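Cryptochrome DASH, chloroplastic/mitochondrial (Arabidopsis thaliana, PDB 2J4D) repairs cyclobutane pyrimidine dimers in single-stranded DNA, carries FAD and a folate light antenna, binds DNA without sequence specificity and may act as a blue-light photoreceptor. Local coordinates at residues A[92-103]-A[229-240]. Residues are numbered along the deposited sequence; the frame is centred on the assembly and turned at random.
Sequences ALRGGFLMECLV and VPTLEKLGVEPQ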
loop_
_atom_site.group_PDB
_atom_site.type_symbol
_atom_site.label_atom_id
_atom_site.label_comp_id
_atom_site.label_asym_id
_atom_site.label_seq_id
_atom_site.Cartn_x
_atom_site.Cartn_y
_atom_site.Cartn_z
ATOM N N ALA A 92 7.884 1.488 12.841
ATOM C CA ALA A 92 6.955 1.049 13.877
ATOM C C ALA A 92 5.477 1.150 13.510
ATOM O O ALA A 92 4.706 0.232 13.796
ATOM C CB ALA A 92 7.224 1.827 15.168
ATOM N N LEU A 93 5.071 2.251 12.884
ATOM C CA LEU A 93 3.660 2.392 12.543
ATOM C C LEU A 93 3.191 1.371 11.507
ATOM O O LEU A 93 2.120 0.791 11.668
ATOM C CB LEU A 93 3.346 3.820 12.081
ATOM C CG LEU A 93 3.544 4.919 13.141
ATOM C CD1 LEU A 93 3.237 6.265 12.527
ATOM C CD2 LEU A 93 2.649 4.676 14.344
ATOM N N ARG A 94 3.967 1.134 10.449
ATOM C CA ARG A 94 3.527 0.136 9.475
ATOM C C ARG A 94 3.614 -1.245 10.111
ATOM O O ARG A 94 2.796 -2.121 9.836
ATOM C CB ARG A 94 4.359 0.168 8.179
ATOM C CG ARG A 94 3.827 -0.847 7.149
ATOM C CD ARG A 94 4.353 -0.643 5.718
ATOM N NE ARG A 94 5.766 -0.996 5.583
ATOM C CZ ARG A 94 6.757 -0.110 5.510
ATOM N NH1 ARG A 94 6.493 1.191 5.560
ATOM N NH2 ARG A 94 8.016 -0.526 5.366
ATOM N N GLY A 95 4.605 -1.443 10.970
ATOM C CA GLY A 95 4.713 -2.719 11.647
ATOM C C GLY A 95 3.470 -2.978 12.485
ATOM O O GLY A 95 2.939 -4.086 12.510
ATOM N N GLY A 96 3.002 -1.952 13.185
ATOM C CA GLY A 96 1.809 -2.108 14.001
ATOM C C GLY A 96 0.593 -2.426 13.141
ATOM O O GLY A 96 -0.246 -3.250 13.508
ATOM N N PHE A 97 0.495 -1.766 11.994
ATOM C CA PHE A 97 -0.618 -1.991 11.072
ATOM C C PHE A 97 -0.552 -3.441 10.560
ATOM O O PHE A 97 -1.577 -4.122 10.465
ATOM C CB PHE A 97 -0.529 -0.992 9.911
ATOM C CG PHE A 97 -1.724 -1.006 8.991
ATOM C CD1 PHE A 97 -2.853 -0.226 9.271
ATOM C CD2 PHE A 97 -1.705 -1.761 7.823
ATOM C CE1 PHE A 97 -3.943 -0.192 8.395
ATOM C CE2 PHE A 97 -2.795 -1.741 6.929
ATOM C CZ PHE A 97 -3.914 -0.954 7.214
ATOM N N LEU A 98 0.652 -3.921 10.241
ATOM C CA LEU A 98 0.804 -5.303 9.776
ATOM C C LEU A 98 0.284 -6.301 10.813
ATOM O O LEU A 98 -0.427 -7.242 10.465
ATOM C CB LEU A 98 2.279 -5.630 9.468
ATOM C CG LEU A 98 2.629 -7.127 9.335
ATOM C CD1 LEU A 98 1.843 -7.753 8.191
ATOM C CD2 LEU A 98 4.128 -7.294 9.073
ATOM N N MET A 99 0.631 -6.108 12.086
ATOM C CA MET A 99 0.168 -7.043 13.113
ATOM C C MET A 99 -1.359 -7.086 13.157
ATOM O O MET A 99 -1.948 -8.162 13.259
ATOM C CB MET A 99 0.726 -6.679 14.501
ATOM C CG MET A 99 2.258 -6.703 14.590
ATOM S SD MET A 99 3.010 -8.216 13.887
ATOM C CE MET A 99 4.363 -7.548 12.981
ATOM N N GLU A 100 -2.003 -5.925 13.088
ATOM C CA GLU A 100 -3.462 -5.900 13.093
ATOM C C GLU A 100 -3.993 -6.658 11.873
ATOM O O GLU A 100 -4.994 -7.366 11.974
ATOM C CB GLU A 100 -3.982 -4.455 13.111
ATOM C CG GLU A 100 -3.578 -3.712 14.385
ATOM C CD GLU A 100 -4.132 -2.302 14.479
ATOM O OE1 GLU A 100 -3.996 -1.526 13.512
ATOM O OE2 GLU A 100 -4.695 -1.963 15.541
ATOM N N CYS A 101 -3.316 -6.521 10.729
ATOM C CA CYS A 101 -3.732 -7.229 9.510
ATOM C C CYS A 101 -3.677 -8.742 9.709
ATOM O O CYS A 101 -4.569 -9.468 9.272
ATOM C CB CYS A 101 -2.825 -6.875 8.324
ATOM S SG CYS A 101 -3.007 -5.192 7.686
ATOM N N LEU A 102 -2.613 -9.212 10.353
ATOM C CA LEU A 102 -2.448 -10.644 10.592
ATOM C C LEU A 102 -3.497 -11.174 11.562
ATOM O O LEU A 102 -4.056 -12.240 11.339
ATOM C CB LEU A 102 -1.041 -10.937 11.120
ATOM C CG LEU A 102 0.090 -10.590 10.139
ATOM C CD1 LEU A 102 1.433 -10.870 10.808
ATOM C CD2 LEU A 102 -0.044 -11.411 8.845
ATOM N N VAL A 103 -3.758 -10.433 12.634
ATOM C CA VAL A 103 -4.770 -10.854 13.604
ATOM C C VAL A 103 -6.106 -11.020 12.886
ATOM O O VAL A 103 -6.795 -12.030 13.056
ATOM C CB VAL A 103 -4.947 -9.808 14.736
ATOM C CG1 VAL A 103 -6.193 -10.131 15.571
ATOM C CG2 VAL A 103 -3.716 -9.796 15.629
ATOM N N VAL A 229 0.929 -14.384 17.075
ATOM C CA VAL A 229 1.205 -13.258 16.194
ATOM C C VAL A 229 2.431 -12.665 16.866
ATOM O O VAL A 229 2.447 -12.481 18.082
ATOM C CB VAL A 229 0.069 -12.228 16.220
ATOM C CG1 VAL A 229 0.444 -11.011 15.379
ATOM C CG2 VAL A 229 -1.207 -12.863 15.705
ATOM N N PRO A 230 3.484 -12.369 16.098
ATOM C CA PRO A 230 4.657 -11.807 16.764
ATOM C C PRO A 230 4.380 -10.421 17.318
ATOM O O PRO A 230 3.403 -9.771 16.948
ATOM C CB PRO A 230 5.700 -11.790 15.653
ATOM C CG PRO A 230 4.868 -11.446 14.455
ATOM C CD PRO A 230 3.650 -12.352 14.634
ATOM N N THR A 231 5.230 -9.987 18.235
ATOM C CA THR A 231 5.094 -8.668 18.817
ATOM C C THR A 231 6.224 -7.865 18.212
ATOM O O THR A 231 7.292 -8.408 17.922
ATOM C CB THR A 231 5.276 -8.689 20.351
ATOM O OG1 THR A 231 6.635 -9.026 20.673
ATOM C CG2 THR A 231 4.337 -9.700 20.983
ATOM N N LEU A 232 6.000 -6.575 18.010
ATOM C CA LEU A 232 7.030 -5.739 17.439
ATOM C C LEU A 232 8.305 -5.828 18.263
ATOM O O LEU A 232 9.407 -5.857 17.712
ATOM C CB LEU A 232 6.552 -4.290 17.357
ATOM C CG LEU A 232 5.406 -4.069 16.368
ATOM C CD1 LEU A 232 5.096 -2.574 16.269
ATOM C CD2 LEU A 232 5.791 -4.623 15.002
ATOM N N GLU A 233 8.156 -5.892 19.584
ATOM C CA GLU A 233 9.315 -5.977 20.463
ATOM C C GLU A 233 10.168 -7.214 20.190
ATOM O O GLU A 233 11.395 -7.131 20.198
ATOM C CB GLU A 233 8.866 -5.934 21.925
ATOM C CG GLU A 233 8.313 -4.568 22.327
ATOM C CD GLU A 233 7.690 -4.566 23.711
ATOM O OE1 GLU A 233 6.704 -5.307 23.920
ATOM O OE2 GLU A 233 8.187 -3.822 24.585
ATOM N N LYS A 234 9.532 -8.358 19.955
ATOM C CA LYS A 234 10.276 -9.579 19.649
ATOM C C LYS A 234 11.052 -9.365 18.354
ATOM O O LYS A 234 12.116 -9.955 18.151
ATOM C CB LYS A 234 9.334 -10.768 19.439
ATOM C CG LYS A 234 8.677 -11.328 20.684
ATOM C CD LYS A 234 7.812 -12.545 20.320
ATOM C CE LYS A 234 6.324 -12.282 20.549
ATOM N NZ LYS A 234 5.441 -13.348 19.988
ATOM N N LEU A 235 10.497 -8.528 17.480
ATOM C CA LEU A 235 11.100 -8.228 16.188
ATOM C C LEU A 235 12.154 -7.150 16.248
ATOM O O LEU A 235 12.787 -6.844 15.240
ATOM C CB LEU A 235 10.020 -7.811 15.199
ATOM C CG LEU A 235 8.966 -8.898 15.056
ATOM C CD1 LEU A 235 7.861 -8.449 14.112
ATOM C CD2 LEU A 235 9.650 -10.156 14.564
ATOM N N GLY A 236 12.337 -6.563 17.424
ATOM C CA GLY A 236 13.342 -5.530 17.567
ATOM C C GLY A 236 12.869 -4.139 17.198
ATOM O O GLY A 236 13.677 -3.263 16.888
ATOM N N VAL A 237 11.558 -3.928 17.226
ATOM C CA VAL A 237 11.002 -2.623 16.898
ATOM C C VAL A 237 10.291 -2.068 18.127
ATOM O O VAL A 237 9.499 -2.763 18.757
ATOM C CB VAL A 237 9.981 -2.717 15.728
ATOM C CG1 VAL A 237 9.374 -1.343 15.455
ATOM C CG2 VAL A 237 10.669 -3.240 14.471
ATOM N N GLU A 238 10.589 -0.824 18.478
ATOM C CA GLU A 238 9.937 -0.202 19.622
ATOM C C GLU A 238 8.550 0.230 19.156
ATOM O O GLU A 238 8.420 1.031 18.229
ATOM C CB GLU A 238 10.731 1.019 20.089
ATOM C CG GLU A 238 10.213 1.668 21.370
ATOM C CD GLU A 238 10.116 0.687 22.533
ATOM O OE1 GLU A 238 10.946 -0.246 22.600
ATOM O OE2 GLU A 238 9.215 0.858 23.388
ATOM N N PRO A 239 7.495 -0.309 19.782
ATOM C CA PRO A 239 6.139 0.067 19.379
ATOM C C PRO A 239 5.952 1.575 19.398
ATOM O O PRO A 239 6.572 2.277 20.200
ATOM C CB PRO A 239 5.267 -0.625 20.418
ATOM C CG PRO A 239 6.051 -1.867 20.738
ATOM C CD PRO A 239 7.467 -1.328 20.846
ATOM N N GLN A 240 5.100 2.068 18.507
ATOM C CA GLN A 240 4.801 3.488 18.432
ATOM C C GLN A 240 3.303 3.596 18.211
ATOM O O GLN A 240 2.731 2.839 17.430
ATOM C CB GLN A 240 5.544 4.132 17.260
ATOM C CG GLN A 240 5.442 5.648 17.220
ATOM C CD GLN A 240 6.145 6.239 16.015
ATOM O OE1 GLN A 240 7.246 5.816 15.660
ATOM N NE2 GLN A 240 5.518 7.228 15.386
HETATM O O HOH W 1 3.808 0.398 16.469
#
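Met-99, Leu-232 and Ala-92 form the tightly packed part of the contact between residues 92-103 of helix 92-111 and the loop 229-240. The methionine chain leaves the helix with CG beside its own backbone N (chi1 -61°), and bends at chi2 and chi3 turn SD and CE onto Pro-230, Leu-232 and Leu-235. SD comes closest to Pro-230 O, a contact of 3.5 Å, with the ring CG beside it, while CE meets the end of Leu-235 tip to tip, 3.8 Å from its CD1, and also packs against CD2 of Leu-232. Leu-232 in turn spreads its two methyls over the helix backbone: CD2 lies 3.8 Å from Gly-95 C, close enough that the lack of a side chain on Gly-95 matters, and CD1 reaches Gly-96 N and Ala-92 O. Ala-92 CB packs 3.4 Å from Glu-238 O and 3.5 Å from Gln-240 CB, and Val-237 CG1 also rests on it. The loop is shaped by an ST motif, Lys-234 N donating to Thr-231 OG1, that overlaps a type I turn from Glu-233 to Gly-236. Outside the two segments, Leu-74 and Ile-118 of the photolyase alpha/beta domain's parallel sheet also touch the loop.

The solvent side is the exposed Gln-240, whose extended chain passes obliquely by Leu-93, NE2 lying 3.8 Å from Leu-93 CG. Nearby, one water donates to Ala-92 O and accepts from Gln-240 N at 2.9 Å. At the other end Val-103 and Val-229 meet more loosely, CG2 to CG2 at 4.0 Å. The two segments share no direct hydrogen bond, and that water is their one polar link; with the Gln-240 amide committed to Ser-384 O, attachment rests on the apolar contacts of Met-99, Leu-232 and Ala-92.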